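Local coordinates for protein AlyGC (Glaciecola chathamensis, PDB 5GKD) that cleaves alginate as a lyase of polysaccharide lyase family 6, probably by beta-elimination with help from a bound calcium ion, at residues N227-E232 / E415-D420; G351-T356 / N369-D374; G382-D387 / Q406-S411; T389-D394 / Y399-T404. All blocks are in the same frame, centred on the assembly; numbering follows the deposited sequence.

How the interactions relate
All four contacts belong to the first of the chain's two parallel beta-helices and the chain leaving it; interaction 1 lies midway, the others near its end. Interactions 2 and 3 have centres about 11 Å apart. They join through strands 364-372 and 383-386, where Leu371 N lies 2.8 Å from Glu384 O. Interaction 4 is the hairpin that follows, centred equally far from interaction 3. Tyr399 OH of interaction 4 lies 2.5 Å from Ser411 O of interaction 3, a probable hydrogen bond. The chain then runs back to interaction 1, about 24 Å from interaction 3 between centres. None includes a ligand of the calcium ion (Asn180, Glu183, Glu212, Glu214) or a residue of the carbonate pocket (Glu214, Arg240, Arg264, Tyr303).

Interaction 1 (N227-E232 / E415-D420); sequences NNVFFE and EPIGKD
Val229 meets Pro416 and Ile417 through one methyl group, CG2. Val229 CG2 lies 4.0 Å from Pro416 CB and 3.9 Å from Ile417 CG2. The same methyl also touches the backbone, with Val229 CG2 3.5 Å from Ile417 O. The valine torsion explains this: CG1 is anti to the backbone N (chi1 172°), which turns CG2 to the N side, facing the loop. Ile417 touches with its CG2 branch, and the end of its CG1 branch leads away.

The polar part of the contact runs through two waters, with no direct hydrogen bond. One water donates to Asn227 O at 2.5 Å and accepts from Ile417 N at 2.9 Å. The other accepts from Asn227 ND2 at 2.7 Å and donates to Glu415 O at 3.1 Å. Asn227 OD1 is held by Asn249, so both ends of this amide have partners.

Strand 224-231 is one rung of the beta-helix, between strands 200-207 and 246-253. The 415-420 loop lies across the outside of these rungs. Ile417 also touches Asn203 of strand 200-207, and Pro416 touches Val251 of strand 246-253.

Interaction 2 (G351-T356 / N369-D374); sequences GTDGIT and NLLNQD
Gly351 and Asp374 meet through their backbones, with Gly351 O 3.6 Å from Asp374 O. Both atoms are acceptors, so they cannot bond to each other, and no direct hydrogen bond joins the segments. A water bridges the segments instead, accepting from Gly351 N at 2.8 Å and giving a weak bond to Asp374 O at 3.3 Å. Gly351 has positive phi (94°), a backbone shape that suits a residue without a side chain.

Asp353 makes the side-chain contact. Its CB sits against both methyls of Leu371, with Asp353 CB 3.6 Å from Leu371 CD2 and 3.9 Å from Leu371 CD1. The aliphatic part of the aspartate thus covers the fork of the leucine, while the carboxylate serves the turn. With Asp353 CG between the backbone N and the carbonyl carbon (chi1 63°), the carboxylate turns along its own segment, and Asp353 OD1 accepts from Ile355 N at 3.1 Å in a nearly straight bond, with an N-H...O angle of 169°. The N-H comes from above the carboxylate plane. Ser378 OG also bonds to OD1, so two bonds grip this one oxygen.

Ile355 begins the short strand 355-357. Its side chain packs on Ile322 and Phe324 of strand 322-326, its parallel neighbour, and on Phe383 of strand 383-386. Leu371 also packs on Ile346 of the preceding coil. The bond from Asp353 to Ile355 N makes an Asx turn, which here leads the chain into a strand of the parallel beta-helix of this pectate-lyase-like fold.

Interaction 3 (G382-D387 / Q406-S411); sequences GFEQAD and QKYGVS
Glu384 and Tyr408 carry this contact between the last coil of the first parallel beta-helix and the chain that returns along it. Glu384 stands on strand 383-386, which pairs with strand 364-372. Tyr408 belongs to the loop after the hairpin strand 398-400. The backbones stay well apart, with 11.0 Å between Glu384 CA and Tyr408 CA. The two side chains span the distance.

Glu384 CB points toward the loop. Its CG sits between the backbone N and the carbonyl carbon (chi1 42°), and the chain is extended beyond CG. The carboxylate is thereby carried out to the phenol end of Tyr408. The tyrosine reaches back from the other side, and the two side chains cross at about a right angle. The carboxylate and ring planes are 70° apart, and OE2 approaches the ring obliquely. Lys407 is next to the tyrosine, but its NZ is 6.9 Å from Glu384 OE2. The charged atoms are not in contact, and any effect of the lysine on the glutamate is probably small.

Leu370 of strand 364-372 touches both side chains. Further along the loop, Gly409 and Val410 bond to Asn313 and Thr315 of an earlier coil. The nearest approach between the segments is Glu384 OE2 to Tyr408 OH, at 3.4 Å, with Glu384 CD 3.7 Å from the same hydroxyl oxygen.

Interaction 4 (T389-D394 / Y399-T404); sequences TMQRHD and YPEAKT
His393 lies against Tyr399 with one face of its imidazole. Tyr399 CD1 sits over the centre of that face, 3.4 Å from His393 CG. The ring planes are at 33° and the centroids 4.2 Å apart, an oblique pairing. Tyr399 CB adds a CH-pi contact over the imidazole. Tyr399 CG is anti to the carbonyl carbon (chi1 -66°), which brings the ring to His393. The far end of the tyrosine is fixed by Ser411 O and Asn395 ND2, which both bond to OH. A water lies at the imidazole edge, in its plane, near both His393 NE2 and Pro400 O.

These side chains belong to a beta hairpin formed by strands 390-392 and 398-400. Gln391 and Tyr399 form a hydrogen-bonded antiparallel pair: Gln391 N gives to Tyr399 O at 2.8 Å, and Tyr399 N gives to Gln391 O at 3.0 Å. Glu401 N adds a bond to Thr389 O at 2.9 Å. Met390 and Pro400 are the non-hydrogen-bonded pair.

The Met390 chain bends at chi2 and chi3, which folds its sulfur back over the other strand. Met390 SD lies 3.4 Å from Pro400 N and 3.9 Å from Pro400 CD. Both residues also pack on Leu345 of strand 339-347, so this side of the hairpin faces the beta-helix. The Gln391 side chain shares the face with Tyr399 and crosses Glu401 at about a right angle. Its amide plane is turned 66° from the carboxylate, with Gln391 NE2 3.7 Å from Glu401 OE2.

Interaction 1 (N227-E232 / E415-D420)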
# COMPACT_ATOMS: atom_id res chain seq x y z
N ASN A 227 -27.09 -33.36 -5.80
CA ASN A 227 -28.24 -32.65 -6.34
C ASN A 227 -28.02 -31.15 -6.41
O ASN A 227 -28.98 -30.38 -6.36
CB ASN A 227 -29.49 -32.93 -5.52
CG ASN A 227 -29.98 -34.35 -5.68
OD1 ASN A 227 -29.42 -35.26 -5.09
ND2 ASN A 227 -31.01 -34.54 -6.48
N ASN A 228 -26.78 -30.70 -6.56
CA ASN A 228 -26.48 -29.29 -6.70
C ASN A 228 -26.29 -28.94 -8.17
O ASN A 228 -25.93 -29.79 -8.99
CB ASN A 228 -25.23 -28.93 -5.91
CG ASN A 228 -25.33 -29.33 -4.47
OD1 ASN A 228 -25.97 -28.64 -3.66
ND2 ASN A 228 -24.74 -30.47 -4.13
N VAL A 229 -26.50 -27.67 -8.50
CA VAL A 229 -26.33 -27.17 -9.85
C VAL A 229 -25.22 -26.13 -9.85
O VAL A 229 -25.19 -25.24 -8.99
CB VAL A 229 -27.64 -26.58 -10.42
CG1 VAL A 229 -27.37 -25.90 -11.75
CG2 VAL A 229 -28.66 -27.68 -10.58
N PHE A 230 -24.29 -26.27 -10.79
CA PHE A 230 -23.17 -25.35 -10.95
C PHE A 230 -23.29 -24.68 -12.32
O PHE A 230 -23.01 -25.30 -13.34
CB PHE A 230 -21.85 -26.10 -10.82
CG PHE A 230 -21.70 -26.82 -9.52
CD1 PHE A 230 -22.24 -28.09 -9.35
CD2 PHE A 230 -21.00 -26.25 -8.47
CE1 PHE A 230 -22.08 -28.77 -8.15
CE2 PHE A 230 -20.85 -26.90 -7.28
CZ PHE A 230 -21.39 -28.17 -7.12
N PHE A 231 -23.65 -23.41 -12.34
CA PHE A 231 -23.94 -22.70 -13.58
C PHE A 231 -22.80 -21.75 -13.88
O PHE A 231 -22.60 -20.77 -13.15
CB PHE A 231 -25.26 -21.95 -13.50
CG PHE A 231 -25.62 -21.20 -14.76
CD1 PHE A 231 -25.21 -19.89 -14.95
CD2 PHE A 231 -26.37 -21.81 -15.76
CE1 PHE A 231 -25.54 -19.21 -16.10
CE2 PHE A 231 -26.73 -21.13 -16.89
CZ PHE A 231 -26.31 -19.83 -17.07
N GLU A 232 -22.07 -22.03 -14.95
CA GLU A 232 -21.02 -21.16 -15.47
C GLU A 232 -20.01 -20.79 -14.39
O GLU A 232 -19.51 -19.67 -14.35
CB GLU A 232 -21.62 -19.92 -16.13
CG GLU A 232 -22.41 -20.23 -17.39
CD GLU A 232 -22.94 -18.99 -18.11
OE1 GLU A 232 -22.69 -17.84 -17.68
OE2 GLU A 232 -23.63 -19.17 -19.13
N GLU A 415 -33.77 -34.22 -11.64
CA GLU A 415 -34.53 -32.98 -11.76
C GLU A 415 -33.70 -31.84 -11.18
O GLU A 415 -33.75 -31.56 -9.98
CB GLU A 415 -35.88 -33.09 -11.05
CG GLU A 415 -36.76 -34.20 -11.60
CD GLU A 415 -38.20 -34.10 -11.15
OE1 GLU A 415 -39.10 -34.29 -12.00
OE2 GLU A 415 -38.43 -33.84 -9.95
N PRO A 416 -32.89 -31.19 -12.02
CA PRO A 416 -32.01 -30.13 -11.53
C PRO A 416 -32.80 -29.01 -10.88
O PRO A 416 -33.78 -28.52 -11.44
CB PRO A 416 -31.31 -29.63 -12.80
CG PRO A 416 -31.47 -30.73 -13.79
CD PRO A 416 -32.74 -31.42 -13.46
N ILE A 417 -32.35 -28.58 -9.70
CA ILE A 417 -32.99 -27.44 -9.06
C ILE A 417 -32.77 -26.19 -9.90
O ILE A 417 -31.71 -26.00 -10.51
CB ILE A 417 -32.47 -27.27 -7.62
CG1 ILE A 417 -33.35 -26.27 -6.87
CG2 ILE A 417 -31.01 -26.87 -7.58
CD1 ILE A 417 -33.73 -26.75 -5.50
N GLY A 418 -33.80 -25.35 -9.97
CA GLY A 418 -33.73 -24.14 -10.76
C GLY A 418 -33.24 -22.94 -9.98
O GLY A 418 -33.26 -22.92 -8.76
N LYS A 419 -32.77 -21.93 -10.71
CA LYS A 419 -32.29 -20.71 -10.07
C LYS A 419 -33.39 -20.04 -9.25
O LYS A 419 -33.09 -19.40 -8.23
CB LYS A 419 -31.74 -19.75 -11.12
CG LYS A 419 -31.11 -18.46 -10.57
CD LYS A 419 -30.46 -17.67 -11.69
CE LYS A 419 -29.77 -16.43 -11.19
NZ LYS A 419 -29.28 -15.58 -12.33
N ASP A 420 -34.65 -20.16 -9.66
CA ASP A 420 -35.73 -19.51 -8.93
C ASP A 420 -36.39 -20.43 -7.91
O ASP A 420 -37.38 -20.03 -7.29
CB ASP A 420 -36.77 -18.92 -9.89
CG ASP A 420 -37.11 -19.85 -11.04
OD1 ASP A 420 -37.40 -21.05 -10.80
OD2 ASP A 420 -37.10 -19.37 -12.19
O HOH W 1 -30.60 -30.50 -8.32
O HOH W 2 -32.57 -32.48 -7.26

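Interaction 2 (G351-T356 / N369-D374)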
# COMPACT_ATOMS: atom_id res chain seq x y z
N GLY A 351 -14.01 -34.24 -31.88
CA GLY A 351 -13.18 -35.22 -32.55
C GLY A 351 -12.41 -36.13 -31.63
O GLY A 351 -11.79 -37.09 -32.11
N THR A 352 -12.43 -35.88 -30.33
CA THR A 352 -11.66 -36.64 -29.38
C THR A 352 -12.55 -36.96 -28.19
O THR A 352 -13.58 -36.31 -27.96
CB THR A 352 -10.42 -35.85 -28.93
OG1 THR A 352 -9.52 -36.69 -28.23
CG2 THR A 352 -10.82 -34.69 -28.03
N ASP A 353 -12.16 -37.98 -27.42
CA ASP A 353 -12.85 -38.24 -26.17
C ASP A 353 -12.43 -37.29 -25.05
O ASP A 353 -12.97 -37.38 -23.95
CB ASP A 353 -12.66 -39.70 -25.75
CG ASP A 353 -11.21 -40.06 -25.47
OD1 ASP A 353 -10.31 -39.21 -25.63
OD2 ASP A 353 -10.97 -41.22 -25.10
N GLY A 354 -11.49 -36.38 -25.31
CA GLY A 354 -11.02 -35.42 -24.33
C GLY A 354 -10.10 -35.98 -23.27
O GLY A 354 -9.68 -35.23 -22.38
N ILE A 355 -9.74 -37.26 -23.33
CA ILE A 355 -9.00 -37.90 -22.25
C ILE A 355 -7.51 -37.72 -22.45
O ILE A 355 -6.98 -37.91 -23.55
CB ILE A 355 -9.36 -39.39 -22.16
CG1 ILE A 355 -10.81 -39.56 -21.71
CG2 ILE A 355 -8.40 -40.11 -21.25
CD1 ILE A 355 -11.35 -40.98 -21.92
N THR A 356 -6.81 -37.34 -21.37
CA THR A 356 -5.36 -37.33 -21.34
C THR A 356 -4.89 -38.04 -20.08
O THR A 356 -5.34 -37.71 -18.98
CB THR A 356 -4.80 -35.90 -21.36
OG1 THR A 356 -5.32 -35.18 -22.48
CG2 THR A 356 -3.27 -35.92 -21.45
N ASN A 369 -18.02 -48.27 -20.69
CA ASN A 369 -18.18 -46.85 -20.97
C ASN A 369 -18.49 -46.65 -22.45
O ASN A 369 -17.92 -47.33 -23.30
CB ASN A 369 -16.93 -46.06 -20.58
CG ASN A 369 -16.61 -46.20 -19.11
OD1 ASN A 369 -17.31 -45.65 -18.26
ND2 ASN A 369 -15.56 -46.94 -18.81
N LEU A 370 -19.40 -45.73 -22.75
CA LEU A 370 -19.89 -45.51 -24.10
C LEU A 370 -19.42 -44.15 -24.62
O LEU A 370 -19.56 -43.13 -23.93
CB LEU A 370 -21.42 -45.59 -24.18
CG LEU A 370 -21.99 -45.52 -25.60
CD1 LEU A 370 -21.55 -46.76 -26.39
CD2 LEU A 370 -23.50 -45.42 -25.62
N LEU A 371 -18.89 -44.16 -25.83
CA LEU A 371 -18.36 -43.02 -26.54
C LEU A 371 -19.12 -42.87 -27.85
O LEU A 371 -19.47 -43.88 -28.48
CB LEU A 371 -16.89 -43.24 -26.88
CG LEU A 371 -15.72 -42.39 -26.42
CD1 LEU A 371 -14.47 -42.87 -27.15
CD2 LEU A 371 -15.97 -40.92 -26.67
N ASN A 372 -19.32 -41.64 -28.30
CA ASN A 372 -19.87 -41.45 -29.64
C ASN A 372 -18.80 -41.76 -30.69
O ASN A 372 -17.60 -41.62 -30.45
CB ASN A 372 -20.44 -40.03 -29.81
CG ASN A 372 -19.39 -38.94 -29.71
OD1 ASN A 372 -18.80 -38.72 -28.66
ND2 ASN A 372 -19.20 -38.21 -30.80
N GLN A 373 -19.26 -42.19 -31.86
CA GLN A 373 -18.38 -42.86 -32.82
C GLN A 373 -17.37 -41.90 -33.44
O GLN A 373 -16.30 -42.35 -33.87
CB GLN A 373 -19.21 -43.52 -33.92
CG GLN A 373 -20.13 -42.56 -34.63
CD GLN A 373 -20.99 -43.23 -35.69
OE1 GLN A 373 -21.03 -44.46 -35.78
NE2 GLN A 373 -21.68 -42.42 -36.48
N ASP A 374 -17.66 -40.61 -33.49
CA ASP A 374 -16.74 -39.65 -34.08
C ASP A 374 -15.61 -39.24 -33.15
O ASP A 374 -14.75 -38.46 -33.56
CB ASP A 374 -17.48 -38.39 -34.53
CG ASP A 374 -18.47 -38.66 -35.62
OD1 ASP A 374 -18.22 -39.59 -36.42
OD2 ASP A 374 -19.50 -37.95 -35.68
O HOH W 3 -16.27 -35.84 -32.24

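Interaction 3 (G382-D387 / Q406-S411)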
# COMPACT_ATOMS: atom_id res chain seq x y z
N GLY A 382 -12.52 -51.10 -22.37
CA GLY A 382 -13.44 -50.46 -21.47
C GLY A 382 -14.24 -49.33 -22.07
O GLY A 382 -15.07 -48.74 -21.36
N PHE A 383 -14.01 -49.00 -23.33
CA PHE A 383 -14.79 -47.99 -24.03
C PHE A 383 -15.30 -48.58 -25.33
O PHE A 383 -14.53 -49.15 -26.11
CB PHE A 383 -13.96 -46.74 -24.30
CG PHE A 383 -13.63 -45.93 -23.06
CD1 PHE A 383 -12.58 -46.30 -22.23
CD2 PHE A 383 -14.35 -44.80 -22.75
CE1 PHE A 383 -12.27 -45.55 -21.11
CE2 PHE A 383 -14.04 -44.04 -21.62
CZ PHE A 383 -13.01 -44.42 -20.80
N GLU A 384 -16.60 -48.49 -25.56
CA GLU A 384 -17.15 -48.89 -26.84
C GLU A 384 -17.73 -47.67 -27.52
O GLU A 384 -18.11 -46.69 -26.87
CB GLU A 384 -18.24 -49.96 -26.70
CG GLU A 384 -19.20 -49.70 -25.52
CD GLU A 384 -20.06 -50.88 -25.17
OE1 GLU A 384 -20.77 -51.42 -26.03
OE2 GLU A 384 -19.92 -51.29 -24.03
N GLN A 385 -17.79 -47.74 -28.83
CA GLN A 385 -18.23 -46.61 -29.63
C GLN A 385 -19.54 -46.94 -30.32
O GLN A 385 -19.78 -48.08 -30.72
CB GLN A 385 -17.18 -46.25 -30.66
CG GLN A 385 -15.89 -45.80 -30.04
CD GLN A 385 -14.91 -45.36 -31.10
OE1 GLN A 385 -14.08 -46.15 -31.55
NE2 GLN A 385 -15.00 -44.11 -31.52
N ALA A 386 -20.39 -45.92 -30.45
CA ALA A 386 -21.68 -46.12 -31.08
C ALA A 386 -22.15 -44.83 -31.72
O ALA A 386 -21.66 -43.74 -31.40
CB ALA A 386 -22.74 -46.62 -30.08
N ASP A 387 -23.10 -44.96 -32.63
CA ASP A 387 -23.79 -43.82 -33.20
C ASP A 387 -24.74 -43.27 -32.14
O ASP A 387 -25.78 -43.86 -31.86
CB ASP A 387 -24.54 -44.24 -34.46
CG ASP A 387 -25.08 -43.06 -35.23
OD1 ASP A 387 -25.03 -41.93 -34.70
OD2 ASP A 387 -25.56 -43.26 -36.36
N GLN A 406 -29.36 -45.49 -22.78
CA GLN A 406 -29.62 -44.79 -21.53
C GLN A 406 -29.17 -45.56 -20.30
O GLN A 406 -29.26 -45.02 -19.20
CB GLN A 406 -31.11 -44.45 -21.41
CG GLN A 406 -31.52 -43.29 -22.29
CD GLN A 406 -33.00 -43.06 -22.25
OE1 GLN A 406 -33.70 -43.64 -21.44
NE2 GLN A 406 -33.49 -42.22 -23.14
N LYS A 407 -28.70 -46.79 -20.46
CA LYS A 407 -28.04 -47.49 -19.36
C LYS A 407 -26.62 -47.00 -19.14
O LYS A 407 -25.93 -47.48 -18.24
CB LYS A 407 -28.04 -49.00 -19.62
CG LYS A 407 -27.07 -49.47 -20.69
CD LYS A 407 -27.24 -50.97 -20.96
CE LYS A 407 -25.92 -51.65 -21.30
NZ LYS A 407 -26.09 -53.13 -21.45
N TYR A 408 -26.17 -46.07 -19.97
CA TYR A 408 -24.90 -45.41 -19.80
C TYR A 408 -25.15 -43.98 -19.37
O TYR A 408 -26.06 -43.31 -19.88
CB TYR A 408 -24.08 -45.42 -21.09
CG TYR A 408 -23.83 -46.80 -21.66
CD1 TYR A 408 -24.73 -47.38 -22.55
CD2 TYR A 408 -22.70 -47.52 -21.31
CE1 TYR A 408 -24.50 -48.64 -23.08
CE2 TYR A 408 -22.46 -48.78 -21.83
CZ TYR A 408 -23.37 -49.34 -22.72
OH TYR A 408 -23.14 -50.59 -23.23
N GLY A 409 -24.33 -43.51 -18.46
CA GLY A 409 -24.45 -42.15 -18.01
C GLY A 409 -25.58 -42.00 -17.00
O GLY A 409 -25.97 -42.94 -16.31
N VAL A 410 -26.14 -40.81 -16.99
CA VAL A 410 -26.97 -40.29 -15.92
C VAL A 410 -28.41 -40.82 -16.06
O VAL A 410 -28.92 -41.03 -17.16
CB VAL A 410 -26.88 -38.75 -16.00
CG1 VAL A 410 -28.18 -38.09 -16.32
CG2 VAL A 410 -26.13 -38.15 -14.82
N SER A 411 -29.05 -41.04 -14.92
CA SER A 411 -30.46 -41.42 -14.87
C SER A 411 -31.36 -40.35 -15.49
O SER A 411 -31.10 -39.14 -15.41
CB SER A 411 -30.88 -41.66 -13.42
OG SER A 411 -32.28 -41.84 -13.34

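Interaction 4 (T389-D394 / Y399-T404)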
# COMPACT_ATOMS: atom_id res chain seq x y z
N THR A 389 -26.95 -39.93 -30.75
CA THR A 389 -27.43 -38.57 -30.91
C THR A 389 -28.18 -38.17 -29.64
O THR A 389 -29.07 -38.89 -29.17
CB THR A 389 -28.28 -38.40 -32.19
OG1 THR A 389 -29.66 -38.31 -31.86
CG2 THR A 389 -28.06 -39.56 -33.16
N MET A 390 -27.78 -37.05 -29.06
CA MET A 390 -28.32 -36.61 -27.78
C MET A 390 -29.52 -35.71 -28.02
O MET A 390 -29.55 -34.94 -28.97
CB MET A 390 -27.24 -35.86 -26.99
CG MET A 390 -26.00 -36.67 -26.76
SD MET A 390 -26.31 -38.03 -25.62
CE MET A 390 -26.01 -37.22 -24.06
N GLN A 391 -30.52 -35.82 -27.16
CA GLN A 391 -31.60 -34.85 -27.20
C GLN A 391 -31.98 -34.46 -25.78
O GLN A 391 -31.90 -35.27 -24.86
CB GLN A 391 -32.81 -35.37 -27.95
CG GLN A 391 -33.61 -36.40 -27.24
CD GLN A 391 -34.87 -36.72 -28.02
OE1 GLN A 391 -35.63 -37.61 -27.64
NE2 GLN A 391 -35.11 -35.99 -29.11
N ARG A 392 -32.37 -33.20 -25.63
CA ARG A 392 -32.58 -32.64 -24.30
C ARG A 392 -33.98 -32.96 -23.78
O ARG A 392 -34.97 -32.59 -24.41
CB ARG A 392 -32.35 -31.14 -24.34
CG ARG A 392 -31.97 -30.57 -22.98
CD ARG A 392 -31.58 -29.13 -23.09
NE ARG A 392 -30.36 -28.90 -23.86
CZ ARG A 392 -29.13 -29.12 -23.39
NH1 ARG A 392 -28.97 -29.61 -22.17
NH2 ARG A 392 -28.06 -28.85 -24.14
N HIS A 393 -34.06 -33.63 -22.64
CA HIS A 393 -35.32 -33.92 -21.99
C HIS A 393 -35.89 -32.66 -21.33
O HIS A 393 -35.25 -31.60 -21.29
CB HIS A 393 -35.15 -35.02 -20.95
CG HIS A 393 -35.03 -36.40 -21.53
ND1 HIS A 393 -35.27 -37.53 -20.79
CD2 HIS A 393 -34.70 -36.82 -22.77
CE1 HIS A 393 -35.09 -38.60 -21.55
NE2 HIS A 393 -34.75 -38.19 -22.75
N ASP A 394 -37.10 -32.79 -20.77
CA ASP A 394 -37.75 -31.67 -20.09
C ASP A 394 -36.96 -31.20 -18.88
O ASP A 394 -37.03 -30.03 -18.51
CB ASP A 394 -39.17 -32.05 -19.65
CG ASP A 394 -40.15 -32.13 -20.81
OD1 ASP A 394 -39.90 -31.51 -21.87
OD2 ASP A 394 -41.18 -32.83 -20.66
N TYR A 399 -29.84 -36.62 -23.20
CA TYR A 399 -29.83 -38.07 -23.14
C TYR A 399 -29.71 -38.67 -24.54
O TYR A 399 -30.20 -38.09 -25.51
CB TYR A 399 -31.11 -38.60 -22.48
CG TYR A 399 -31.24 -38.24 -21.03
CD1 TYR A 399 -31.81 -37.03 -20.64
CD2 TYR A 399 -30.78 -39.10 -20.04
CE1 TYR A 399 -31.94 -36.69 -19.31
CE2 TYR A 399 -30.89 -38.77 -18.72
CZ TYR A 399 -31.46 -37.57 -18.35
OH TYR A 399 -31.56 -37.26 -17.01
N PRO A 400 -29.06 -39.82 -24.67
CA PRO A 400 -29.11 -40.56 -25.93
C PRO A 400 -30.56 -40.78 -26.37
O PRO A 400 -31.43 -41.07 -25.55
CB PRO A 400 -28.43 -41.89 -25.61
CG PRO A 400 -27.63 -41.64 -24.37
CD PRO A 400 -28.39 -40.60 -23.60
N GLU A 401 -30.81 -40.63 -27.67
CA GLU A 401 -32.12 -40.97 -28.22
C GLU A 401 -32.47 -42.42 -27.95
O GLU A 401 -33.63 -42.74 -27.67
CB GLU A 401 -32.16 -40.71 -29.73
CG GLU A 401 -31.92 -39.27 -30.11
CD GLU A 401 -32.53 -38.88 -31.43
OE1 GLU A 401 -32.53 -39.69 -32.38
OE2 GLU A 401 -32.97 -37.72 -31.54
N ALA A 402 -31.49 -43.31 -28.05
CA ALA A 402 -31.75 -44.74 -27.92
C ALA A 402 -31.96 -45.11 -26.46
O ALA A 402 -31.11 -44.83 -25.62
CB ALA A 402 -30.59 -45.54 -28.50
N LYS A 403 -33.09 -45.76 -26.17
CA LYS A 403 -33.34 -46.23 -24.81
C LYS A 403 -32.25 -47.20 -24.35
O LYS A 403 -31.87 -47.20 -23.18
CB LYS A 403 -34.72 -46.89 -24.72
CG LYS A 403 -35.27 -46.98 -23.29
CD LYS A 403 -35.99 -45.68 -22.90
CE LYS A 403 -36.21 -45.52 -21.40
NZ LYS A 403 -36.73 -46.72 -20.67
N THR A 404 -31.74 -48.05 -25.25
CA THR A 404 -30.70 -48.99 -24.84
C THR A 404 -29.41 -48.27 -24.45
O THR A 404 -28.63 -48.81 -23.66
CB THR A 404 -30.40 -50.01 -25.95
OG1 THR A 404 -30.03 -49.33 -27.15
CG2 THR A 404 -31.61 -50.87 -26.21
O HOH W 4 -28.92 -42.24 -29.45
O HOH W 5 -35.56 -41.02 -26.90
O HOH W 6 -33.69 -39.32 -25.40